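Local coordinates for 3-hydroxyacyl-CoA dehydrogenase (Burkholderia thailandensis, PDB 4XGN), which probably catalyses the NAD-dependent oxidation of 3-hydroxyacyl-CoA to 3-oxoacyl-CoA, as a short-chain dehydrogenase with a Rossmann fold, at residues V118-T123 with A174-P179; S153-D158 with A164-S169. All blocks are in the same frame, centred on the assembly; numbering follows the deposited sequence.

Interaction 1 of 2, residues V118-T123 with A174-P179. With NAD (nicotinamide-adenine-dinucleotide), chain I.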
ATOM      1  N   VAL A 118       6.293 -18.097 -15.977  1.00 11.18           N
ATOM      2  CA  VAL A 118       6.625 -18.961 -14.879  1.00 11.17           C
ATOM      3  C   VAL A 118       6.063 -18.474 -13.571  1.00 10.90           C
ATOM      4  O   VAL A 118       5.442 -19.236 -12.837  1.00 10.73           O
ATOM      5  CB  VAL A 118       8.134 -19.162 -14.755  1.00 11.50           C
ATOM      6  CG1 VAL A 118       8.496 -19.979 -13.541  1.00 11.48           C
ATOM      7  CG2 VAL A 118       8.655 -19.835 -16.017  1.00 12.01           C
ATOM      8  N   ASN A 119       6.295 -17.188 -13.263  1.00 10.49           N
ATOM      9  CA  ASN A 119       6.046 -16.690 -11.931  1.00 10.32           C
ATOM     10  C   ASN A 119       4.597 -16.397 -11.657  1.00 10.11           C
ATOM     11  O   ASN A 119       4.149 -16.584 -10.536  1.00 10.14           O
ATOM     12  CB  ASN A 119       6.860 -15.415 -11.704  1.00 10.32           C
ATOM     13  CG  ASN A 119       8.360 -15.654 -11.627  1.00 10.46           C
ATOM     14  OD1 ASN A 119       8.849 -16.793 -11.720  1.00 10.77           O
ATOM     15  ND2 ASN A 119       9.100 -14.582 -11.405  1.00 10.49           N
ATOM     16  N   LEU A 120       3.879 -15.890 -12.658  1.00  9.96           N
ATOM     17  CA  LEU A 120       2.536 -15.415 -12.461  1.00  9.85           C
ATOM     18  C   LEU A 120       1.532 -16.391 -13.045  1.00  9.92           C
ATOM     19  O   LEU A 120       0.687 -16.900 -12.320  1.00  9.94           O
ATOM     20  CB  LEU A 120       2.399 -13.978 -13.018  1.00  9.80           C
ATOM     21  CG  LEU A 120       1.011 -13.340 -12.934  1.00  9.79           C
ATOM     22  CD1 LEU A 120       0.404 -13.403 -11.537  1.00  9.71           C
ATOM     23  CD2 LEU A 120       1.056 -11.923 -13.451  1.00  9.74           C
ATOM     24  N   ILE A 121       1.608 -16.641 -14.351  1.00  9.97           N
ATOM     25  CA  ILE A 121       0.682 -17.570 -14.993  1.00 10.15           C
ATOM     26  C   ILE A 121       0.836 -18.945 -14.318  1.00 10.19           C
ATOM     27  O   ILE A 121      -0.172 -19.605 -14.024  1.00 10.25           O
ATOM     28  CB  ILE A 121       0.873 -17.621 -16.515  1.00 10.42           C
ATOM     29  CG1 ILE A 121       0.549 -16.233 -17.101  1.00 10.31           C
ATOM     30  CG2 ILE A 121      -0.002 -18.727 -17.114  1.00 10.76           C
ATOM     31  CD1 ILE A 121       0.798 -16.131 -18.580  1.00 10.64           C
ATOM     32  N   GLY A 122       2.096 -19.359 -14.100  1.00 10.24           N
ATOM     33  CA  GLY A 122       2.415 -20.635 -13.460  1.00 10.42           C
ATOM     34  C   GLY A 122       1.824 -20.751 -12.076  1.00 10.40           C
ATOM     35  O   GLY A 122       1.262 -21.800 -11.731  1.00 10.79           O
ATOM     36  N   THR A 123       1.953 -19.694 -11.276  1.00 10.12           N
ATOM     37  CA  THR A 123       1.352 -19.716  -9.929  1.00 10.17           C
ATOM     38  C   THR A 123      -0.185 -19.824 -10.015  1.00 10.20           C
ATOM     39  O   THR A 123      -0.784 -20.635  -9.302  1.00 10.45           O
ATOM     40  CB  THR A 123       1.825 -18.525  -9.093  1.00  9.90           C
ATOM     41  OG1 THR A 123       3.161 -18.809  -8.632  1.00 10.09           O
ATOM     42  CG2 THR A 123       0.906 -18.281  -7.859  1.00  9.84           C
ATOM     43  N   ALA A 174       1.049 -10.881  -5.855  1.00  9.57           N
ATOM     44  CA  ALA A 174       0.542 -10.166  -4.672  1.00  9.69           C
ATOM     45  C   ALA A 174      -0.890  -9.673  -4.883  1.00  9.76           C
ATOM     46  O   ALA A 174      -1.768  -9.869  -4.026  1.00  9.86           O
ATOM     47  CB  ALA A 174       1.472  -9.034  -4.295  1.00  9.76           C
ATOM     48  N   GLY A 175      -1.114  -8.986  -5.978  1.00  9.83           N
ATOM     49  CA  GLY A 175      -2.409  -8.350  -6.234  1.00 10.21           C
ATOM     50  C   GLY A 175      -3.575  -9.308  -6.471  1.00 10.48           C
ATOM     51  O   GLY A 175      -4.702  -8.937  -6.205  1.00 11.06           O
ATOM     52  N   MET A 176      -3.314 -10.534  -6.920  1.00 10.50           N
ATOM     53  CA  MET A 176      -4.385 -11.503  -7.095  1.00 10.67           C
ATOM     54  C   MET A 176      -4.748 -12.236  -5.827  1.00 10.41           C
ATOM     55  O   MET A 176      -5.764 -12.936  -5.801  1.00 10.73           O
ATOM     56  CB  MET A 176      -4.118 -12.484  -8.250  1.00 11.15           C
ATOM     57  CG  MET A 176      -3.135 -13.551  -7.986  1.00 11.10           C
ATOM     58  SD  MET A 176      -2.835 -14.489  -9.545  1.00 11.60           S
ATOM     59  CE  MET A 176      -1.747 -15.746  -8.926  1.00 11.78           C
ATOM     60  N   THR A 177      -3.988 -12.032  -4.757  1.00  9.83           N
ATOM     61  CA  THR A 177      -4.290 -12.689  -3.499  1.00  9.99           C
ATOM     62  C   THR A 177      -5.727 -12.424  -3.049  1.00 10.14           C
ATOM     63  O   THR A 177      -6.478 -13.351  -2.637  1.00 10.49           O
ATOM     64  CB  THR A 177      -3.297 -12.292  -2.369  1.00  9.83           C
ATOM     65  OG1 THR A 177      -1.958 -12.350  -2.833  1.00 10.17           O
ATOM     66  CG2 THR A 177      -3.440 -13.214  -1.151  1.00  9.90           C
ATOM     67  N   LEU A 178      -6.125 -11.158  -3.057  1.00  9.90           N
ATOM     68  CA  LEU A 178      -7.463 -10.791  -2.556  1.00 10.00           C
ATOM     69  C   LEU A 178      -8.632 -11.318  -3.398  1.00 10.09           C
ATOM     70  O   LEU A 178      -9.515 -11.963  -2.847  1.00 10.19           O
ATOM     71  CB  LEU A 178      -7.564  -9.270  -2.334  1.00  9.98           C
ATOM     72  CG  LEU A 178      -8.931  -8.768  -1.831  1.00 10.30           C
ATOM     73  CD1 LEU A 178      -9.307  -9.319  -0.481  1.00 10.61           C
ATOM     74  CD2 LEU A 178      -8.987  -7.249  -1.823  1.00 10.30           C
ATOM     75  N   PRO A 179      -8.620 -11.140  -4.740  1.00 10.06           N
ATOM     76  CA  PRO A 179      -9.731 -11.728  -5.501  1.00 10.38           C
ATOM     77  C   PRO A 179      -9.787 -13.235  -5.407  1.00 10.62           C
ATOM     78  O   PRO A 179     -10.883 -13.774  -5.446  1.00 10.80           O
ATOM     79  CB  PRO A 179      -9.488 -11.270  -6.953  1.00 10.30           C
ATOM     80  CG  PRO A 179      -8.074 -10.794  -6.979  1.00 10.02           C
ATOM     81  CD  PRO A 179      -7.792 -10.264  -5.596  1.00  9.88           C
TER
HETATM   82  PA  NAD I 300      15.527 -21.589  -6.252  1.00 13.16           P
HETATM   83  O1A NAD I 300      16.082 -21.269  -7.594  1.00 13.48           O
HETATM   84  O2A NAD I 300      16.453 -22.191  -5.242  1.00 13.99           O
HETATM   85  O5B NAD I 300      14.234 -22.529  -6.376  1.00 13.10           O
HETATM   86  C5B NAD I 300      13.271 -22.324  -7.387  1.00 12.72           C
HETATM   87  C4B NAD I 300      12.746 -23.691  -7.859  1.00 12.82           C
HETATM   88  O4B NAD I 300      11.871 -23.357  -8.811  1.00 12.80           O
HETATM   89  C3B NAD I 300      13.855 -24.519  -8.557  1.00 13.17           C
HETATM   90  O3B NAD I 300      14.082 -25.766  -7.986  1.00 13.23           O
HETATM   91  C2B NAD I 300      13.304 -24.516  -9.995  1.00 13.10           C
HETATM   92  O2B NAD I 300      13.826 -25.666 -10.755  1.00 13.51           O
HETATM   93  C1B NAD I 300      11.981 -24.417  -9.889  1.00 12.81           C
HETATM   94  N9A NAD I 300      11.361 -23.892 -11.066  1.00 12.49           N
HETATM   95  C8A NAD I 300      11.756 -22.861 -11.878  1.00 12.52           C
HETATM   96  N7A NAD I 300      10.894 -22.751 -12.940  1.00 12.14           N
HETATM   97  C5A NAD I 300       9.986 -23.695 -12.732  1.00 12.29           C
HETATM   98  C6A NAD I 300       8.876 -24.039 -13.459  1.00 12.24           C
HETATM   99  N6A NAD I 300       8.418 -23.504 -14.700  1.00 12.13           N
HETATM  100  N1A NAD I 300       8.101 -25.044 -13.024  1.00 12.40           N
HETATM  101  C2A NAD I 300       8.397 -25.731 -11.877  1.00 12.62           C
HETATM  102  N3A NAD I 300       9.490 -25.381 -11.137  1.00 12.60           N
HETATM  103  C4A NAD I 300      10.265 -24.381 -11.607  1.00 12.38           C
HETATM  104  O3  NAD I 300      15.063 -20.129  -5.766  1.00 12.94           O
HETATM  105  PN  NAD I 300      14.242 -19.807  -4.396  1.00 13.10           P
HETATM  106  O1N NAD I 300      15.014 -18.721  -3.721  1.00 12.94           O
HETATM  107  O2N NAD I 300      13.940 -21.009  -3.516  1.00 13.35           O
HETATM  108  O5D NAD I 300      12.860 -19.184  -4.967  1.00 12.82           O
HETATM  109  C5D NAD I 300      11.583 -19.568  -4.462  1.00 12.65           C
HETATM  110  C4D NAD I 300      10.557 -18.517  -4.648  1.00 12.31           C
HETATM  111  O4D NAD I 300      10.932 -17.487  -3.831  1.00 12.52           O
HETATM  112  C3D NAD I 300      10.540 -17.949  -6.089  1.00 12.36           C
HETATM  113  O3D NAD I 300       9.276 -17.640  -6.490  1.00 12.37           O
HETATM  114  C2D NAD I 300      11.416 -16.681  -5.883  1.00 12.26           C
HETATM  115  O2D NAD I 300      11.199 -15.694  -6.992  1.00 11.95           O
HETATM  116  C1D NAD I 300      11.020 -16.214  -4.718  1.00 12.11           C
HETATM  117  N1N NAD I 300      11.892 -15.304  -3.984  1.00 12.18           N
HETATM  118  C2N NAD I 300      13.197 -15.599  -3.665  1.00 12.54           C
HETATM  119  C3N NAD I 300      14.003 -14.710  -2.964  1.00 12.79           C
HETATM  120  C7N NAD I 300      15.443 -14.974  -2.643  1.00 13.35           C
HETATM  121  O7N NAD I 300      16.133 -14.065  -2.247  1.00 13.64           O
HETATM  122  N7N NAD I 300      15.981 -16.283  -2.761  1.00 13.60           N
HETATM  123  C4N NAD I 300      13.436 -13.483  -2.557  1.00 12.57           C
HETATM  124  C5N NAD I 300      12.124 -13.203  -2.840  1.00 12.26           C
HETATM  125  C6N NAD I 300      11.354 -14.105  -3.541  1.00 11.98           C
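M176 reaches across from helix 164-184 and brings its thioether, SD and CE, against L120 and T123 of helix 109-135. Its CG sits between the backbone N and the carbonyl carbon, chi1 76°. Beyond CG the chain is extended, which carries the sulfur and the methyl out to helix 109-135. SD packs against CD1 of L120 at 4.0 Å. CE of M176 meets CG2 of T123 at 3.8 Å. L120 and M176 run past each other in opposite directions, while the T123 side chain lies aslant to the thioether. T123 turns CG2, not OG1, to M176, since CG2 is anti to the backbone N. The contact is wholly apolar and small, 110 Å². The nearest CA pair, L120 and M176, is 9.6 Å apart. The gap between the backbones is spanned mainly by the M176 side chain, with L120 coming to meet it. F124 and I127 also touch M176, and A164 of a neighbouring subunit packs on it. At the start of 118-123, CG1 of V118 lies 3.7 Å from N6A of the NAD adenine. The arrangement joins two helices of the Rossmann fold, and helix 109-135 reaches the adenine through V118.

Interaction 2 of 2, residues S153-D158 with A164-S169. With NAD (nicotinamide-adenine-dinucleotide), chain I; EDO (1,2-ethanediol), chain J.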
ATOM      1  N   SER A 153       7.567 -11.293  -3.647  1.00  9.35           N
ATOM      2  CA  SER A 153       8.915 -10.747  -3.395  1.00  9.38           C
ATOM      3  C   SER A 153       8.680  -9.323  -2.973  1.00  9.15           C
ATOM      4  O   SER A 153       7.676  -8.724  -3.335  1.00  8.92           O
ATOM      5  CB  SER A 153       9.731 -10.695  -4.689  1.00  9.50           C
ATOM      6  OG  SER A 153      10.933  -9.970  -4.519  1.00  9.69           O
ATOM      7  N   VAL A 154       9.655  -8.757  -2.266  1.00  9.25           N
ATOM      8  CA  VAL A 154       9.666  -7.336  -2.005  1.00  9.10           C
ATOM      9  C   VAL A 154       9.793  -6.560  -3.332  1.00  9.14           C
ATOM     10  O   VAL A 154       9.405  -5.413  -3.394  1.00  9.01           O
ATOM     11  CB  VAL A 154      10.766  -6.926  -1.001  1.00  9.26           C
ATOM     12  CG1 VAL A 154      10.508  -7.553   0.358  1.00  9.27           C
ATOM     13  CG2 VAL A 154      12.162  -7.172  -1.539  1.00  9.55           C
ATOM     14  N   ALA A 155      10.238  -7.203  -4.394  1.00  9.40           N
ATOM     15  CA  ALA A 155      10.247  -6.577  -5.713  1.00  9.60           C
ATOM     16  C   ALA A 155       8.835  -6.201  -6.215  1.00  9.61           C
ATOM     17  O   ALA A 155       8.732  -5.380  -7.133  1.00  9.64           O
ATOM     18  CB  ALA A 155      10.928  -7.488  -6.746  1.00  9.80           C
ATOM     19  N   ALA A 156       7.776  -6.773  -5.645  1.00  9.81           N
ATOM     20  CA  ALA A 156       6.403  -6.349  -5.891  1.00  9.96           C
ATOM     21  C   ALA A 156       6.209  -4.864  -5.553  1.00 10.16           C
ATOM     22  O   ALA A 156       5.326  -4.233  -6.130  1.00 10.63           O
ATOM     23  CB  ALA A 156       5.377  -7.187  -5.117  1.00  9.90           C
ATOM     24  N   PHE A 157       6.998  -4.353  -4.613  1.00 10.48           N
ATOM     25  CA  PHE A 157       6.830  -3.006  -4.022  1.00 10.99           C
ATOM     26  C   PHE A 157       8.055  -2.122  -4.260  1.00 10.96           C
ATOM     27  O   PHE A 157       7.904  -0.906  -4.386  1.00 10.83           O
ATOM     28  CB  PHE A 157       6.607  -3.139  -2.526  1.00 11.40           C
ATOM     29  CG  PHE A 157       5.545  -4.122  -2.178  1.00 12.15           C
ATOM     30  CD1 PHE A 157       4.237  -3.904  -2.603  1.00 12.85           C
ATOM     31  CD2 PHE A 157       5.860  -5.327  -1.525  1.00 12.95           C
ATOM     32  CE1 PHE A 157       3.228  -4.807  -2.290  1.00 13.64           C
ATOM     33  CE2 PHE A 157       4.853  -6.224  -1.178  1.00 13.21           C
ATOM     34  CZ  PHE A 157       3.552  -5.987  -1.627  1.00 13.46           C
ATOM     35  N   ASP A 158       9.243  -2.728  -4.291  1.00 10.79           N
ATOM     36  CA  ASP A 158      10.535  -2.039  -4.250  1.00 11.27           C
ATOM     37  C   ASP A 158      11.365  -2.389  -5.497  1.00 10.90           C
ATOM     38  O   ASP A 158      12.574  -2.530  -5.423  1.00 11.12           O
ATOM     39  CB  ASP A 158      11.407  -2.473  -3.028  1.00 11.70           C
ATOM     40  CG  ASP A 158      10.724  -2.410  -1.661  1.00 12.29           C
ATOM     41  OD1 ASP A 158       9.615  -1.892  -1.450  1.00 12.79           O
ATOM     42  OD2 ASP A 158      11.443  -2.863  -0.737  1.00 12.68           O
ATOM     43  N   ALA A 164      12.132  -5.017 -13.865  1.00 10.46           N
ATOM     44  CA  ALA A 164      10.779  -4.769 -14.360  1.00 10.27           C
ATOM     45  C   ALA A 164       9.951  -6.045 -14.563  1.00 10.04           C
ATOM     46  O   ALA A 164       8.810  -6.140 -14.078  1.00  9.76           O
ATOM     47  CB  ALA A 164      10.809  -3.950 -15.608  1.00 10.58           C
ATOM     48  N   ALA A 165      10.542  -7.054 -15.193  1.00 10.05           N
ATOM     49  CA  ALA A 165       9.823  -8.311 -15.409  1.00  9.95           C
ATOM     50  C   ALA A 165       9.501  -9.046 -14.105  1.00  9.67           C
ATOM     51  O   ALA A 165       8.362  -9.438 -13.879  1.00  9.65           O
ATOM     52  CB  ALA A 165      10.589  -9.244 -16.314  1.00 10.15           C
ATOM     53  N   TYR A 166      10.506  -9.199 -13.257  1.00  9.69           N
ATOM     54  CA  TYR A 166      10.333  -9.877 -11.970  1.00  9.63           C
ATOM     55  C   TYR A 166       9.328  -9.131 -11.087  1.00  9.28           C
ATOM     56  O   TYR A 166       8.396  -9.722 -10.579  1.00  9.03           O
ATOM     57  CB  TYR A 166      11.673  -9.971 -11.286  1.00  9.95           C
ATOM     58  CG  TYR A 166      11.679 -10.811 -10.031  1.00 10.03           C
ATOM     59  CD1 TYR A 166      11.474 -12.170 -10.088  1.00 10.22           C
ATOM     60  CD2 TYR A 166      11.985 -10.252  -8.821  1.00 10.19           C
ATOM     61  CE1 TYR A 166      11.534 -12.949  -8.955  1.00 10.30           C
ATOM     62  CE2 TYR A 166      12.026 -11.016  -7.667  1.00 10.28           C
ATOM     63  CZ  TYR A 166      11.837 -12.376  -7.750  1.00 10.30           C
ATOM     64  OH  TYR A 166      11.910 -13.198  -6.627  1.00 10.51           O
ATOM     65  N   ALA A 167       9.478  -7.814 -11.012  1.00  9.15           N
ATOM     66  CA  ALA A 167       8.556  -7.016 -10.227  1.00  9.00           C
ATOM     67  C   ALA A 167       7.130  -7.100 -10.755  1.00  8.88           C
ATOM     68  O   ALA A 167       6.182  -7.285  -9.993  1.00  8.80           O
ATOM     69  CB  ALA A 167       8.999  -5.572 -10.212  1.00  9.07           C
ATOM     70  N   ALA A 168       6.966  -7.017 -12.073  1.00  8.86           N
ATOM     71  CA  ALA A 168       5.624  -7.204 -12.646  1.00  8.74           C
ATOM     72  C   ALA A 168       5.000  -8.522 -12.251  1.00  8.58           C
ATOM     73  O   ALA A 168       3.868  -8.579 -11.855  1.00  8.43           O
ATOM     74  CB  ALA A 168       5.654  -7.082 -14.153  1.00  8.90           C
ATOM     75  N   SER A 169       5.765  -9.592 -12.389  1.00  8.69           N
ATOM     76  CA  SER A 169       5.281 -10.883 -12.056  1.00  8.68           C
ATOM     77  C   SER A 169       4.915 -11.045 -10.607  1.00  8.53           C
ATOM     78  O   SER A 169       3.887 -11.632 -10.301  1.00  8.80           O
ATOM     79  CB  SER A 169       6.266 -11.975 -12.512  1.00  8.89           C
ATOM     80  OG  SER A 169       7.381 -12.107 -11.628  1.00  8.92           O
TER
HETATM   81  PA  NAD I 300      15.527 -21.589  -6.252  1.00 13.16           P
HETATM   82  O1A NAD I 300      16.082 -21.269  -7.594  1.00 13.48           O
HETATM   83  O2A NAD I 300      16.453 -22.191  -5.242  1.00 13.99           O
HETATM   84  O5B NAD I 300      14.234 -22.529  -6.376  1.00 13.10           O
HETATM   85  C5B NAD I 300      13.271 -22.324  -7.387  1.00 12.72           C
HETATM   86  C4B NAD I 300      12.746 -23.691  -7.859  1.00 12.82           C
HETATM   87  O4B NAD I 300      11.871 -23.357  -8.811  1.00 12.80           O
HETATM   88  C3B NAD I 300      13.855 -24.519  -8.557  1.00 13.17           C
HETATM   89  O3B NAD I 300      14.082 -25.766  -7.986  1.00 13.23           O
HETATM   90  C2B NAD I 300      13.304 -24.516  -9.995  1.00 13.10           C
HETATM   91  O2B NAD I 300      13.826 -25.666 -10.755  1.00 13.51           O
HETATM   92  C1B NAD I 300      11.981 -24.417  -9.889  1.00 12.81           C
HETATM   93  N9A NAD I 300      11.361 -23.892 -11.066  1.00 12.49           N
HETATM   94  C8A NAD I 300      11.756 -22.861 -11.878  1.00 12.52           C
HETATM   95  N7A NAD I 300      10.894 -22.751 -12.940  1.00 12.14           N
HETATM   96  C5A NAD I 300       9.986 -23.695 -12.732  1.00 12.29           C
HETATM   97  C6A NAD I 300       8.876 -24.039 -13.459  1.00 12.24           C
HETATM   98  N6A NAD I 300       8.418 -23.504 -14.700  1.00 12.13           N
HETATM   99  N1A NAD I 300       8.101 -25.044 -13.024  1.00 12.40           N
HETATM  100  C2A NAD I 300       8.397 -25.731 -11.877  1.00 12.62           C
HETATM  101  N3A NAD I 300       9.490 -25.381 -11.137  1.00 12.60           N
HETATM  102  C4A NAD I 300      10.265 -24.381 -11.607  1.00 12.38           C
HETATM  103  O3  NAD I 300      15.063 -20.129  -5.766  1.00 12.94           O
HETATM  104  PN  NAD I 300      14.242 -19.807  -4.396  1.00 13.10           P
HETATM  105  O1N NAD I 300      15.014 -18.721  -3.721  1.00 12.94           O
HETATM  106  O2N NAD I 300      13.940 -21.009  -3.516  1.00 13.35           O
HETATM  107  O5D NAD I 300      12.860 -19.184  -4.967  1.00 12.82           O
HETATM  108  C5D NAD I 300      11.583 -19.568  -4.462  1.00 12.65           C
HETATM  109  C4D NAD I 300      10.557 -18.517  -4.648  1.00 12.31           C
HETATM  110  O4D NAD I 300      10.932 -17.487  -3.831  1.00 12.52           O
HETATM  111  C3D NAD I 300      10.540 -17.949  -6.089  1.00 12.36           C
HETATM  112  O3D NAD I 300       9.276 -17.640  -6.490  1.00 12.37           O
HETATM  113  C2D NAD I 300      11.416 -16.681  -5.883  1.00 12.26           C
HETATM  114  O2D NAD I 300      11.199 -15.694  -6.992  1.00 11.95           O
HETATM  115  C1D NAD I 300      11.020 -16.214  -4.718  1.00 12.11           C
HETATM  116  N1N NAD I 300      11.892 -15.304  -3.984  1.00 12.18           N
HETATM  117  C2N NAD I 300      13.197 -15.599  -3.665  1.00 12.54           C
HETATM  118  C3N NAD I 300      14.003 -14.710  -2.964  1.00 12.79           C
HETATM  119  C7N NAD I 300      15.443 -14.974  -2.643  1.00 13.35           C
HETATM  120  O7N NAD I 300      16.133 -14.065  -2.247  1.00 13.64           O
HETATM  121  N7N NAD I 300      15.981 -16.283  -2.761  1.00 13.60           N
HETATM  122  C4N NAD I 300      13.436 -13.483  -2.557  1.00 12.57           C
HETATM  123  C5N NAD I 300      12.124 -13.203  -2.840  1.00 12.26           C
HETATM  124  C6N NAD I 300      11.354 -14.105  -3.541  1.00 11.98           C
HETATM  125  C1  EDO J 301      15.288 -12.044  -6.116  1.00 19.69           C
HETATM  126  O1  EDO J 301      14.038 -12.110  -5.392  1.00 18.64           O
HETATM  127  C2  EDO J 301      16.423 -12.727  -5.321  1.00 19.89           C
HETATM  128  O2  EDO J 301      16.692 -12.042  -4.077  1.00 19.46           O
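S153 meets Y166 just beyond the end of strand 146-151. Its OG is anti to the backbone N (chi1 170°) and lies 3.5 Å from CE2 of Y166, oblique to the ring. The same OG accepts a nearly straight capping bond from A155 N, 2.9 Å long with an N-H...O angle of 165°. This bond ties the serine side chain to the turn that follows. V154 turns its side chain away from helix 164-184, and its O accepts from both F157 N and D158 N. A155 makes the closest backbone approach, with its CA 4.8 Å from that of A167. Its CB packs against CD2 of Y166 at 3.6 Å. Its O lies only 3.1 Å from CB of A167, a tight contact. At the end of the segment, D158 forms a salt bridge with R250. On the helix, Y166 carries its ring out with CG anti to the backbone N, chi1 -172°. Its OH is hydrogen-bonded to O2D of the NAD ribose at 2.6 Å, and O2D lies at the ring edge, in plane. A second bond of 2.7 Å joins Y166 OH to O1 of a 1,2-ethanediol, probably from the crystallisation liquor. K170, one turn after Y166, also binds NAD. Serine, tyrosine and lysine so placed are consistent with the Ser-Tyr-Lys catalytic triad of short-chain dehydrogenases, in which tyrosine and lysine form the YxxxK motif.

Both contacts are buried and share helix 164-184, with interaction 2 nested inside the chain loop closed by interaction 1. Their centres are 12 Å apart. Interaction 1 joins two long helices through apolar side-chain ends. Interaction 2 sets a short helix close against the start of a long one, and its small residues bring the backbones near. It brings Y166 OH to the nicotinamide ribose and S153 beside the nicotinamide ring, whereas interaction 1 touches the adenine. N119 links the two sites: its ND2 probably donates a hydrogen bond to S169 OG at 3.0 Å and touches the Y166 ring. A neighbouring subunit packs on both.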